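Local coordinates for protein alpha-pyrone synthesis polyketide synthase-like Pks18 (Mycobacterium tuberculosis, PDB 1TED) that probably extends medium- and long-chain aliphatic acyl-CoA starters with malonyl-CoA to make tri- and tetraketide alpha-pyrones, working as a homodimeric type III polyketide synthase, at residues V247-S252 / E384-D389; S287-V292 / R325-S330; D308-H313 / T371-A376; T358-A363 / F388-R393. All blocks are in the same frame, centred on the assembly; numbering follows the deposited sequence.

Contact 1 of 4, residues V247-S252 / E384-D389; sequences VVVRSS and EGMLFD
Leu387 O takes two N-H groups from the facing strand, those of Arg250 and Ser251. Both bonds are weak: the Arg250 N bond to Leu387 O, 3.1 Å, is strongly bent (126°), while the Ser251 N bond to Leu387 O, 3.3 Å, is straighter. In return Leu387 N gives a short bond of 2.6 Å to Ser251 O. Further along, Val248 and Asp389 form a hydrogen-bonded antiparallel pair, with Val248 N 2.8 Å from Asp389 O. Arg250 points toward the other strand, and Arg250 NH1 makes a salt bridge of 2.9 Å to Asp389 OD1, on the syn side but 35° out of the carboxylate plane. The two flat groups are turned 67° apart. Leu387 CD2 lies over one face of the guanidinium, off toward its rim. Asp389 OD1 also bonds to Thr371 OG1 on the next strand, so two donors hold it. On the face that carries Val249 and Met386, opposite Leu387 and Asp389, Met386 SD rests 4.0 Å from Val249 CG1, and the side chains cross at about a right angle. Two successive residues facing one partner make a classic beta bulge, here between strands 247-256 and 382-390 of the thiolase-fold sheet.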
loop_
_atom_site.group_PDB
_atom_site.type_symbol
_atom_site.label_atom_id
_atom_site.label_comp_id
_atom_site.label_asym_id
_atom_site.label_seq_id
_atom_site.Cartn_x
_atom_site.Cartn_y
_atom_site.Cartn_z
ATOM N N VAL A 247 7.278 -11.467 -21.452
ATOM C CA VAL A 247 8.390 -10.914 -20.687
ATOM C C VAL A 247 8.619 -11.711 -19.415
ATOM O O VAL A 247 7.745 -11.763 -18.551
ATOM C CB VAL A 247 8.109 -9.447 -20.299
ATOM C CG1 VAL A 247 9.256 -8.892 -19.485
ATOM C CG2 VAL A 247 7.898 -8.614 -21.540
ATOM N N VAL A 248 9.792 -12.326 -19.295
ATOM C CA VAL A 248 10.124 -13.111 -18.108
ATOM C C VAL A 248 10.753 -12.234 -17.013
ATOM O O VAL A 248 11.728 -11.515 -17.263
ATOM C CB VAL A 248 11.122 -14.260 -18.448
ATOM C CG1 VAL A 248 11.419 -15.090 -17.200
ATOM C CG2 VAL A 248 10.553 -15.144 -19.537
ATOM N N VAL A 249 10.187 -12.277 -15.811
ATOM C CA VAL A 249 10.737 -11.509 -14.699
ATOM C C VAL A 249 11.728 -12.442 -14.003
ATOM O O VAL A 249 11.372 -13.233 -13.128
ATOM C CB VAL A 249 9.630 -11.040 -13.711
ATOM C CG1 VAL A 249 10.242 -10.208 -12.597
ATOM C CG2 VAL A 249 8.593 -10.200 -14.452
ATOM N N ARG A 250 12.981 -12.337 -14.424
ATOM C CA ARG A 250 14.063 -13.165 -13.922
ATOM C C ARG A 250 14.520 -12.896 -12.495
ATOM O O ARG A 250 14.756 -13.839 -11.734
ATOM C CB ARG A 250 15.254 -13.049 -14.875
ATOM C CG ARG A 250 14.896 -13.395 -16.323
ATOM C CD ARG A 250 16.049 -13.126 -17.275
ATOM N NE ARG A 250 17.264 -13.804 -16.843
ATOM C CZ ARG A 250 18.401 -13.815 -17.528
ATOM N NH1 ARG A 250 18.490 -13.183 -18.696
ATOM N NH2 ARG A 250 19.450 -14.465 -17.043
ATOM N N SER A 251 14.651 -11.624 -12.128
ATOM C CA SER A 251 15.112 -11.282 -10.787
ATOM C C SER A 251 14.773 -9.840 -10.425
ATOM O O SER A 251 14.836 -8.953 -11.274
ATOM C CB SER A 251 16.631 -11.500 -10.703
ATOM O OG SER A 251 17.116 -11.352 -9.380
ATOM N N SER A 252 14.401 -9.602 -9.170
ATOM C CA SER A 252 14.074 -8.246 -8.738
ATOM C C SER A 252 15.021 -7.823 -7.615
ATOM O O SER A 252 15.627 -8.666 -6.959
ATOM C CB SER A 252 12.608 -8.161 -8.296
ATOM O OG SER A 252 12.364 -8.947 -7.148
ATOM N N GLU A 384 14.747 0.619 -7.177
ATOM C CA GLU A 384 13.825 -0.481 -7.372
ATOM C C GLU A 384 13.964 -0.932 -8.819
ATOM O O GLU A 384 13.959 -0.109 -9.727
ATOM C CB GLU A 384 12.407 0.017 -7.087
ATOM C CG GLU A 384 11.532 -0.966 -6.356
ATOM C CD GLU A 384 11.965 -1.176 -4.923
ATOM O OE1 GLU A 384 11.616 -0.341 -4.059
ATOM O OE2 GLU A 384 12.663 -2.182 -4.667
ATOM N N GLY A 385 14.097 -2.234 -9.038
ATOM C CA GLY A 385 14.237 -2.709 -10.401
ATOM C C GLY A 385 14.117 -4.208 -10.598
ATOM O O GLY A 385 13.763 -4.950 -9.672
ATOM N N MET A 386 14.420 -4.652 -11.817
ATOM C CA MET A 386 14.339 -6.065 -12.159
ATOM C C MET A 386 15.187 -6.410 -13.374
ATOM O O MET A 386 15.480 -5.545 -14.200
ATOM C CB MET A 386 12.880 -6.442 -12.467
ATOM C CG MET A 386 12.387 -5.976 -13.847
ATOM S SD MET A 386 10.780 -6.675 -14.370
ATOM C CE MET A 386 10.189 -5.454 -15.490
ATOM N N LEU A 387 15.592 -7.673 -13.463
ATOM C CA LEU A 387 16.330 -8.187 -14.612
ATOM C C LEU A 387 15.223 -8.904 -15.384
ATOM O O LEU A 387 14.401 -9.584 -14.772
ATOM C CB LEU A 387 17.405 -9.207 -14.196
ATOM C CG LEU A 387 18.070 -9.973 -15.362
ATOM C CD1 LEU A 387 18.876 -9.011 -16.231
ATOM C CD2 LEU A 387 18.988 -11.062 -14.831
ATOM N N PHE A 388 15.179 -8.756 -16.704
ATOM C CA PHE A 388 14.124 -9.407 -17.465
ATOM C C PHE A 388 14.524 -9.852 -18.862
ATOM O O PHE A 388 15.542 -9.419 -19.403
ATOM C CB PHE A 388 12.903 -8.477 -17.542
ATOM C CG PHE A 388 13.136 -7.226 -18.344
ATOM C CD1 PHE A 388 12.999 -7.233 -19.731
ATOM C CD2 PHE A 388 13.509 -6.039 -17.714
ATOM C CE1 PHE A 388 13.231 -6.071 -20.483
ATOM C CE2 PHE A 388 13.742 -4.875 -18.456
ATOM C CZ PHE A 388 13.602 -4.892 -19.842
ATOM N N ASP A 389 13.704 -10.728 -19.434
ATOM C CA ASP A 389 13.901 -11.260 -20.780
ATOM C C ASP A 389 12.651 -11.037 -21.645
ATOM O O ASP A 389 11.534 -11.317 -21.211
ATOM C CB ASP A 389 14.181 -12.769 -20.724
ATOM C CG ASP A 389 15.657 -13.094 -20.599
ATOM O OD1 ASP A 389 16.481 -12.162 -20.466
ATOM O OD2 ASP A 389 15.994 -14.296 -20.636
#

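Contact 2 of 4, residues S287-V292 / R325-S330; sequences SGVAPV and RSLGIS
Ala290 and Leu327 mark the nearest backbone approach of the two segments, with their CA atoms 5.1 Å apart. Segment 287-292 is kinked at Pro291, whose ring nitrogen has no bond to the turn before. The other helix ends at Leu327; Gly328, with positive phi, follows in a Schellman motif. Ser326 carries the polar contact. Its OG stands anti to the backbone N (chi1 -172°), and Ser326 OG accepts a bond from Ala290 N, 2.8 Å long and nearly straight at 165°. The same hydroxyl donates to Phe286 O, just before segment 287-292. Val289 CB lies against this oxygen, 3.3 Å from Ser326 OG. Ala290 CB packs close to Ser326 O. Beside the polar spot, Val289 CG1 meets Leu327 CD2 at 3.8 Å, and these side chains cross at about a right angle. Val289 also reaches Phe375 and Leu327 reaches Trp310, so this apolar pair continues into the layer between helices and sheet. The site lies away from the active centre. Its chemistry implies that one serine hydroxyl of helix 317-327 engages a carbonyl and an amide of helix 281-299, and so joins the helices by a side chain-to-backbone bridge as well as by apolar packing.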
loop_
_atom_site.group_PDB
_atom_site.type_symbol
_atom_site.label_atom_id
_atom_site.label_comp_id
_atom_site.label_asym_id
_atom_site.label_seq_id
_atom_site.Cartn_x
_atom_site.Cartn_y
_atom_site.Cartn_z
ATOM N N SER A 287 25.746 7.726 -8.072
ATOM C CA SER A 287 26.571 6.860 -7.250
ATOM C C SER A 287 25.819 5.659 -6.693
ATOM O O SER A 287 26.429 4.741 -6.128
ATOM C CB SER A 287 27.209 7.666 -6.112
ATOM O OG SER A 287 26.226 8.210 -5.262
ATOM N N GLY A 288 24.503 5.648 -6.876
ATOM C CA GLY A 288 23.716 4.540 -6.374
ATOM C C GLY A 288 23.399 3.473 -7.404
ATOM O O GLY A 288 23.334 2.291 -7.066
ATOM N N VAL A 289 23.214 3.872 -8.658
ATOM C CA VAL A 289 22.865 2.923 -9.708
ATOM C C VAL A 289 23.918 1.848 -9.994
ATOM O O VAL A 289 23.685 0.670 -9.732
ATOM C CB VAL A 289 22.493 3.674 -11.014
ATOM C CG1 VAL A 289 22.175 2.692 -12.132
ATOM C CG2 VAL A 289 21.287 4.559 -10.760
ATOM N N ALA A 290 25.071 2.240 -10.515
ATOM C CA ALA A 290 26.125 1.275 -10.834
ATOM C C ALA A 290 26.364 0.143 -9.819
ATOM O O ALA A 290 26.318 -1.025 -10.175
ATOM C CB ALA A 290 27.431 2.011 -11.101
ATOM N N PRO A 291 26.626 0.471 -8.545
ATOM C CA PRO A 291 26.860 -0.613 -7.585
ATOM C C PRO A 291 25.720 -1.627 -7.414
ATOM O O PRO A 291 25.967 -2.833 -7.350
ATOM C CB PRO A 291 27.214 0.134 -6.296
ATOM C CG PRO A 291 26.541 1.453 -6.457
ATOM C CD PRO A 291 26.750 1.788 -7.901
ATOM N N VAL A 292 24.477 -1.152 -7.360
ATOM C CA VAL A 292 23.343 -2.062 -7.215
ATOM C C VAL A 292 23.133 -2.904 -8.481
ATOM O O VAL A 292 22.975 -4.127 -8.407
ATOM C CB VAL A 292 22.038 -1.304 -6.937
ATOM C CG1 VAL A 292 20.994 -2.268 -6.431
ATOM C CG2 VAL A 292 22.283 -0.204 -5.937
ATOM N N ARG A 325 25.165 7.641 -16.989
ATOM C CA ARG A 325 26.567 7.880 -16.674
ATOM C C ARG A 325 27.040 6.857 -15.639
ATOM O O ARG A 325 28.112 6.259 -15.779
ATOM C CB ARG A 325 26.777 9.308 -16.150
ATOM C CG ARG A 325 28.245 9.674 -15.970
ATOM C CD ARG A 325 28.437 11.157 -15.729
ATOM N NE ARG A 325 27.827 11.592 -14.479
ATOM C CZ ARG A 325 28.489 11.779 -13.344
ATOM N NH1 ARG A 325 29.802 11.570 -13.298
ATOM N NH2 ARG A 325 27.836 12.179 -12.257
ATOM N N SER A 326 26.212 6.647 -14.618
ATOM C CA SER A 326 26.511 5.705 -13.548
ATOM C C SER A 326 26.868 4.339 -14.134
ATOM O O SER A 326 27.818 3.693 -13.696
ATOM C CB SER A 326 25.297 5.581 -12.609
ATOM O OG SER A 326 25.589 4.812 -11.449
ATOM N N LEU A 327 26.105 3.914 -15.135
ATOM C CA LEU A 327 26.333 2.629 -15.785
ATOM C C LEU A 327 27.476 2.646 -16.800
ATOM O O LEU A 327 27.971 1.591 -17.188
ATOM C CB LEU A 327 25.053 2.175 -16.493
ATOM C CG LEU A 327 23.812 1.933 -15.628
ATOM C CD1 LEU A 327 22.576 1.860 -16.527
ATOM C CD2 LEU A 327 23.993 0.660 -14.818
ATOM N N GLY A 328 27.889 3.834 -17.234
ATOM C CA GLY A 328 28.956 3.924 -18.218
ATOM C C GLY A 328 28.524 3.348 -19.564
ATOM O O GLY A 328 29.318 2.747 -20.290
ATOM N N ILE A 329 27.254 3.547 -19.901
ATOM C CA ILE A 329 26.707 3.039 -21.145
ATOM C C ILE A 329 26.408 4.125 -22.187
ATOM O O ILE A 329 26.337 5.313 -21.870
ATOM C CB ILE A 329 25.434 2.216 -20.842
ATOM C CG1 ILE A 329 25.849 0.890 -20.210
ATOM C CG2 ILE A 329 24.613 1.994 -22.090
ATOM C CD1 ILE A 329 24.777 -0.146 -20.208
ATOM N N SER A 330 26.262 3.703 -23.438
ATOM C CA SER A 330 25.966 4.621 -24.525
ATOM C C SER A 330 24.605 5.274 -24.306
ATOM O O SER A 330 23.645 4.608 -23.905
ATOM C CB SER A 330 25.983 3.874 -25.861
ATOM O OG SER A 330 25.470 4.693 -26.896
#

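Contact 3 of 4, residues D308-H313 / T371-A376; sequences DLWAIH and TGVAFA
Phe375, Val373 and Thr371 bury the most surface in a parallel strand pair, 310-312 beside 370-378, at an edge of the large mixed sheet of the thiolase fold. The Phe375 ring lies alongside Ile312, with Phe375 CZ 3.7 Å from Ile312 CG1, and its CE2 reaches Trp310 CE3 on the same face. Val373 runs side by side with the indole of Trp310, pointing the same way, and Val373 CB is 3.6 Å from Trp310 CZ3. Leu327 of helix 317-327 also touches the indole. Alternating backbone bonds join the strands. Ala311 N bonds Val373 O at 2.9 Å, and Ala311 O accepts from Phe375 N at 3.2 Å. Ala311 is also the centre of an inverse gamma turn. On the opposite face, the CB atoms of Ala311 and Ala374 meet at 3.5 Å. At the N-terminal end, Thr371 N gives a straight bond of 3.0 Å to the anti lone pair of Asp308 OD2, while Asp308 OD1 pairs with Lys367. At the other end the chain reaches the active site: the His313 side chain lies about 3 Å from that of Cys175, the probable nucleophile, at nearest approach. His313 also touches Asn346, consistent with the cysteine, histidine and asparagine of chalcone synthase-like enzymes. His313 N bonds Phe375 O at 2.9 Å, nearly along the C=O axis.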
loop_
_atom_site.group_PDB
_atom_site.type_symbol
_atom_site.label_atom_id
_atom_site.label_comp_id
_atom_site.label_asym_id
_atom_site.label_seq_id
_atom_site.Cartn_x
_atom_site.Cartn_y
_atom_site.Cartn_z
ATOM N N ASP A 308 20.907 -5.842 -23.210
ATOM C CA ASP A 308 20.237 -5.242 -24.377
ATOM C C ASP A 308 19.039 -4.582 -23.696
ATOM O O ASP A 308 18.302 -5.260 -22.982
ATOM C CB ASP A 308 19.631 -6.287 -25.324
ATOM C CG ASP A 308 20.506 -7.501 -25.531
ATOM O OD1 ASP A 308 21.534 -7.383 -26.237
ATOM O OD2 ASP A 308 20.145 -8.577 -24.997
ATOM N N LEU A 309 18.812 -3.296 -23.887
ATOM C CA LEU A 309 17.653 -2.662 -23.241
ATOM C C LEU A 309 17.868 -2.232 -21.798
ATOM O O LEU A 309 18.128 -3.042 -20.906
ATOM C CB LEU A 309 16.417 -3.578 -23.256
ATOM C CG LEU A 309 15.895 -4.208 -24.551
ATOM C CD1 LEU A 309 14.714 -5.113 -24.238
ATOM C CD2 LEU A 309 15.501 -3.121 -25.525
ATOM N N TRP A 310 17.738 -0.938 -21.583
ATOM C CA TRP A 310 17.849 -0.366 -20.268
ATOM C C TRP A 310 16.578 0.446 -20.079
ATOM O O TRP A 310 16.432 1.535 -20.630
ATOM C CB TRP A 310 19.094 0.512 -20.164
ATOM C CG TRP A 310 20.364 -0.296 -20.074
ATOM C CD1 TRP A 310 21.200 -0.640 -21.102
ATOM C CD2 TRP A 310 20.913 -0.902 -18.894
ATOM N NE1 TRP A 310 22.230 -1.419 -20.635
ATOM C CE2 TRP A 310 22.077 -1.596 -19.284
ATOM C CE3 TRP A 310 20.531 -0.926 -17.547
ATOM C CZ2 TRP A 310 22.866 -2.309 -18.372
ATOM C CZ3 TRP A 310 21.316 -1.639 -16.637
ATOM C CH2 TRP A 310 22.471 -2.318 -17.059
ATOM N N ALA A 311 15.640 -0.117 -19.330
ATOM C CA ALA A 311 14.375 0.558 -19.051
ATOM C C ALA A 311 14.579 1.433 -17.821
ATOM O O ALA A 311 14.191 1.082 -16.700
ATOM C CB ALA A 311 13.255 -0.474 -18.812
ATOM N N ILE A 312 15.214 2.577 -18.046
ATOM C CA ILE A 312 15.493 3.523 -16.984
ATOM C C ILE A 312 14.281 4.406 -16.755
ATOM O O ILE A 312 13.765 5.008 -17.693
ATOM C CB ILE A 312 16.694 4.414 -17.354
ATOM C CG1 ILE A 312 17.937 3.538 -17.568
ATOM C CG2 ILE A 312 16.911 5.471 -16.274
ATOM C CD1 ILE A 312 19.147 4.295 -18.074
ATOM N N HIS A 313 13.818 4.481 -15.511
ATOM C CA HIS A 313 12.670 5.318 -15.217
ATOM C C HIS A 313 12.873 6.727 -15.768
ATOM O O HIS A 313 13.776 7.444 -15.340
ATOM C CB HIS A 313 12.423 5.425 -13.717
ATOM C CG HIS A 313 11.377 6.436 -13.378
ATOM N ND1 HIS A 313 10.066 6.305 -13.786
ATOM C CD2 HIS A 313 11.470 7.656 -12.800
ATOM C CE1 HIS A 313 9.399 7.405 -13.484
ATOM N NE2 HIS A 313 10.230 8.241 -12.886
ATOM N N THR A 371 17.809 -9.349 -23.278
ATOM C CA THR A 371 17.874 -9.301 -21.822
ATOM C C THR A 371 17.939 -7.854 -21.371
ATOM O O THR A 371 18.768 -7.094 -21.847
ATOM C CB THR A 371 19.106 -10.064 -21.293
ATOM O OG1 THR A 371 18.966 -11.451 -21.608
ATOM C CG2 THR A 371 19.243 -9.910 -19.784
ATOM N N GLY A 372 17.077 -7.473 -20.441
ATOM C CA GLY A 372 17.096 -6.100 -19.995
ATOM C C GLY A 372 16.986 -5.899 -18.501
ATOM O O GLY A 372 16.620 -6.805 -17.752
ATOM N N VAL A 373 17.335 -4.692 -18.077
ATOM C CA VAL A 373 17.260 -4.306 -16.684
ATOM C C VAL A 373 16.405 -3.049 -16.622
ATOM O O VAL A 373 16.578 -2.118 -17.418
ATOM C CB VAL A 373 18.642 -3.949 -16.091
ATOM C CG1 VAL A 373 18.455 -3.446 -14.661
ATOM C CG2 VAL A 373 19.597 -5.168 -16.138
ATOM N N ALA A 374 15.465 -3.035 -15.690
ATOM C CA ALA A 374 14.614 -1.878 -15.511
ATOM C C ALA A 374 14.782 -1.436 -14.065
ATOM O O ALA A 374 15.010 -2.262 -13.176
ATOM C CB ALA A 374 13.167 -2.239 -15.788
ATOM N N PHE A 375 14.724 -0.132 -13.835
ATOM C CA PHE A 375 14.818 0.377 -12.480
ATOM C C PHE A 375 14.260 1.776 -12.392
ATOM O O PHE A 375 14.202 2.493 -13.383
ATOM C CB PHE A 375 16.259 0.327 -11.936
ATOM C CG PHE A 375 17.261 1.112 -12.741
ATOM C CD1 PHE A 375 17.309 2.492 -12.666
ATOM C CD2 PHE A 375 18.173 0.456 -13.557
ATOM C CE1 PHE A 375 18.253 3.208 -13.389
ATOM C CE2 PHE A 375 19.116 1.166 -14.283
ATOM C CZ PHE A 375 19.157 2.543 -14.199
ATOM N N ALA A 376 13.823 2.132 -11.190
ATOM C CA ALA A 376 13.260 3.440 -10.913
ATOM C C ALA A 376 13.668 3.800 -9.494
ATOM O O ALA A 376 14.296 2.990 -8.797
ATOM C CB ALA A 376 11.750 3.397 -11.045
#

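Contact 4 of 4, residues T358-A363 / F388-R393; sequences TMVQQA and FDIIRR
Arg392 lays one face of its guanidinium against Ala363, whose CA sits 3.5 Å above the plane and over the centre. Ile390 CG2, from the end of strand 382-390, lies over the opposite face, toward the rim. Between these two layers the group points its end at the helix and grips one carbonyl with two nitrogens. Arg392 NH1 is 2.8 Å and Arg392 NH2 3.1 Å from Met359 O. The oxygen lies in the guanidinium plane for both bonds. NH1 comes in the carbonyl plane, whereas NH2 is tilted 34° from it. Two outside groups fix the arginine further: NH2 forms a salt bridge with Glu364, and NE bonds Ser370 OG. The charge thus meets a carboxylate and a carbonyl of the last helical turn, which would be expected to suit the C-terminal end of helix 349-361. Next to the arginine the packing is apolar. Ile390 CD1 touches Met359 CB at 3.9 Å and Val360 CG2 at 4.2 Å. Met359 SD approaches the edge of the Phe388 ring, 4.3 Å from Phe388 CZ. The contact joins the end of helix 349-361 to strand 382-390 and the C-terminal tail, with Val247 of strand 247-256 beside Val360 and Ile390.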
loop_
_atom_site.group_PDB
_atom_site.type_symbol
_atom_site.label_atom_id
_atom_site.label_comp_id
_atom_site.label_asym_id
_atom_site.label_seq_id
_atom_site.Cartn_x
_atom_site.Cartn_y
_atom_site.Cartn_z
ATOM N N THR A 358 7.352 -0.215 -25.285
ATOM C CA THR A 358 8.052 0.199 -26.501
ATOM C C THR A 358 9.092 -0.849 -26.883
ATOM O O THR A 358 9.253 -1.178 -28.059
ATOM C CB THR A 358 8.774 1.556 -26.303
ATOM O OG1 THR A 358 7.800 2.595 -26.132
ATOM C CG2 THR A 358 9.660 1.881 -27.507
ATOM N N MET A 359 9.794 -1.370 -25.879
ATOM C CA MET A 359 10.827 -2.378 -26.098
ATOM C C MET A 359 10.200 -3.671 -26.590
ATOM O O MET A 359 10.815 -4.428 -27.345
ATOM C CB MET A 359 11.608 -2.628 -24.802
ATOM C CG MET A 359 12.336 -1.385 -24.276
ATOM S SD MET A 359 13.127 -1.659 -22.672
ATOM C CE MET A 359 14.373 -0.330 -22.641
ATOM N N VAL A 360 8.968 -3.918 -26.158
ATOM C CA VAL A 360 8.245 -5.111 -26.569
ATOM C C VAL A 360 7.839 -4.975 -28.037
ATOM O O VAL A 360 8.092 -5.870 -28.850
ATOM C CB VAL A 360 6.985 -5.312 -25.697
ATOM C CG1 VAL A 360 6.140 -6.460 -26.239
ATOM C CG2 VAL A 360 7.401 -5.592 -24.258
ATOM N N GLN A 361 7.234 -3.840 -28.371
ATOM C CA GLN A 361 6.778 -3.568 -29.731
ATOM C C GLN A 361 7.880 -3.492 -30.786
ATOM O O GLN A 361 7.616 -3.717 -31.962
ATOM C CB GLN A 361 5.960 -2.282 -29.757
ATOM C CG GLN A 361 4.698 -2.345 -28.931
ATOM C CD GLN A 361 3.902 -1.052 -28.985
ATOM O OE1 GLN A 361 4.419 0.028 -28.675
ATOM N NE2 GLN A 361 2.636 -1.157 -29.377
ATOM N N GLN A 362 9.103 -3.156 -30.389
ATOM C CA GLN A 362 10.196 -3.104 -31.362
ATOM C C GLN A 362 11.528 -3.619 -30.830
ATOM O O GLN A 362 12.110 -3.056 -29.903
ATOM C CB GLN A 362 10.378 -1.689 -31.924
ATOM C CG GLN A 362 10.751 -0.638 -30.907
ATOM C CD GLN A 362 11.170 0.670 -31.561
ATOM O OE1 GLN A 362 10.486 1.179 -32.456
ATOM N NE2 GLN A 362 12.298 1.223 -31.114
ATOM N N ALA A 363 12.000 -4.701 -31.442
ATOM C CA ALA A 363 13.260 -5.332 -31.072
ATOM C C ALA A 363 14.428 -4.371 -31.283
ATOM O O ALA A 363 14.461 -3.634 -32.267
ATOM C CB ALA A 363 13.464 -6.597 -31.904
ATOM N N PHE A 388 15.179 -8.756 -16.704
ATOM C CA PHE A 388 14.124 -9.407 -17.465
ATOM C C PHE A 388 14.524 -9.852 -18.862
ATOM O O PHE A 388 15.542 -9.419 -19.403
ATOM C CB PHE A 388 12.903 -8.477 -17.542
ATOM C CG PHE A 388 13.136 -7.226 -18.344
ATOM C CD1 PHE A 388 12.999 -7.233 -19.731
ATOM C CD2 PHE A 388 13.509 -6.039 -17.714
ATOM C CE1 PHE A 388 13.231 -6.071 -20.483
ATOM C CE2 PHE A 388 13.742 -4.875 -18.456
ATOM C CZ PHE A 388 13.602 -4.892 -19.842
ATOM N N ASP A 389 13.704 -10.728 -19.434
ATOM C CA ASP A 389 13.901 -11.260 -20.780
ATOM C C ASP A 389 12.651 -11.037 -21.645
ATOM O O ASP A 389 11.534 -11.317 -21.211
ATOM C CB ASP A 389 14.181 -12.769 -20.724
ATOM C CG ASP A 389 15.657 -13.094 -20.599
ATOM O OD1 ASP A 389 16.481 -12.162 -20.466
ATOM O OD2 ASP A 389 15.994 -14.296 -20.636
ATOM N N ILE A 390 12.836 -10.510 -22.851
ATOM C CA ILE A 390 11.723 -10.322 -23.775
ATOM C C ILE A 390 11.927 -11.347 -24.894
ATOM O O ILE A 390 12.953 -11.342 -25.587
ATOM C CB ILE A 390 11.691 -8.908 -24.410
ATOM C CG1 ILE A 390 11.469 -7.834 -23.339
ATOM C CG2 ILE A 390 10.547 -8.829 -25.431
ATOM C CD1 ILE A 390 11.521 -6.414 -23.896
ATOM N N ILE A 391 10.960 -12.236 -25.068
ATOM C CA ILE A 391 11.080 -13.241 -26.103
ATOM C C ILE A 391 10.742 -12.661 -27.475
ATOM O O ILE A 391 9.654 -12.110 -27.690
ATOM C CB ILE A 391 10.184 -14.456 -25.790
ATOM C CG1 ILE A 391 10.576 -15.021 -24.420
ATOM C CG2 ILE A 391 10.331 -15.507 -26.880
ATOM C CD1 ILE A 391 10.029 -16.371 -24.124
ATOM N N ARG A 392 11.696 -12.758 -28.395
ATOM C CA ARG A 392 11.498 -12.241 -29.740
ATOM C C ARG A 392 10.966 -13.353 -30.634
ATOM O O ARG A 392 10.088 -13.120 -31.462
ATOM C CB ARG A 392 12.812 -11.687 -30.290
ATOM C CG ARG A 392 13.448 -10.634 -29.394
ATOM C CD ARG A 392 12.492 -9.486 -29.092
ATOM N NE ARG A 392 13.172 -8.403 -28.382
ATOM C CZ ARG A 392 12.619 -7.231 -28.079
ATOM N NH1 ARG A 392 11.359 -6.974 -28.416
ATOM N NH2 ARG A 392 13.338 -6.308 -27.458
ATOM N N ARG A 393 11.503 -14.559 -30.455
ATOM C CA ARG A 393 11.075 -15.729 -31.211
ATOM C C ARG A 393 11.486 -17.021 -30.501
ATOM O O ARG A 393 12.426 -16.952 -29.678
ATOM C CB ARG A 393 11.657 -15.700 -32.630
ATOM C CG ARG A 393 13.149 -15.518 -32.702
ATOM C CD ARG A 393 13.642 -15.645 -34.139
ATOM N NE ARG A 393 15.079 -15.900 -34.166
ATOM C CZ ARG A 393 16.010 -14.965 -34.025
ATOM N NH1 ARG A 393 15.664 -13.695 -33.864
ATOM N NH2 ARG A 393 17.288 -15.312 -34.008
ATOM O OXT ARG A 393 10.872 -18.083 -30.771
#

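How the contacts relate
From the N terminus, segment 247-252 comes first, and contact 1 closes its long loop only at 384-389. Contacts 2 and 3 are both nested inside that loop. Contact 2 opens at helix 281-299 and closes at 325-330. Contact 3 opens between these at 308-313 and closes at 371-376, so the two cross. Contact 4 opens at 358-363 and closes at 388-393, so it crosses contact 3; it also shares Phe388 and Asp389 with contact 1. Contact 1 pairs strands 247-256 and 382-390, contact 3 pairs 370-378 and 310-312, and 382-390 lies next to 370-378 in the same sheet. Contact 2 adds a helix pair packed on Trp310 and Phe375, and contact 4 adds helix 349-361.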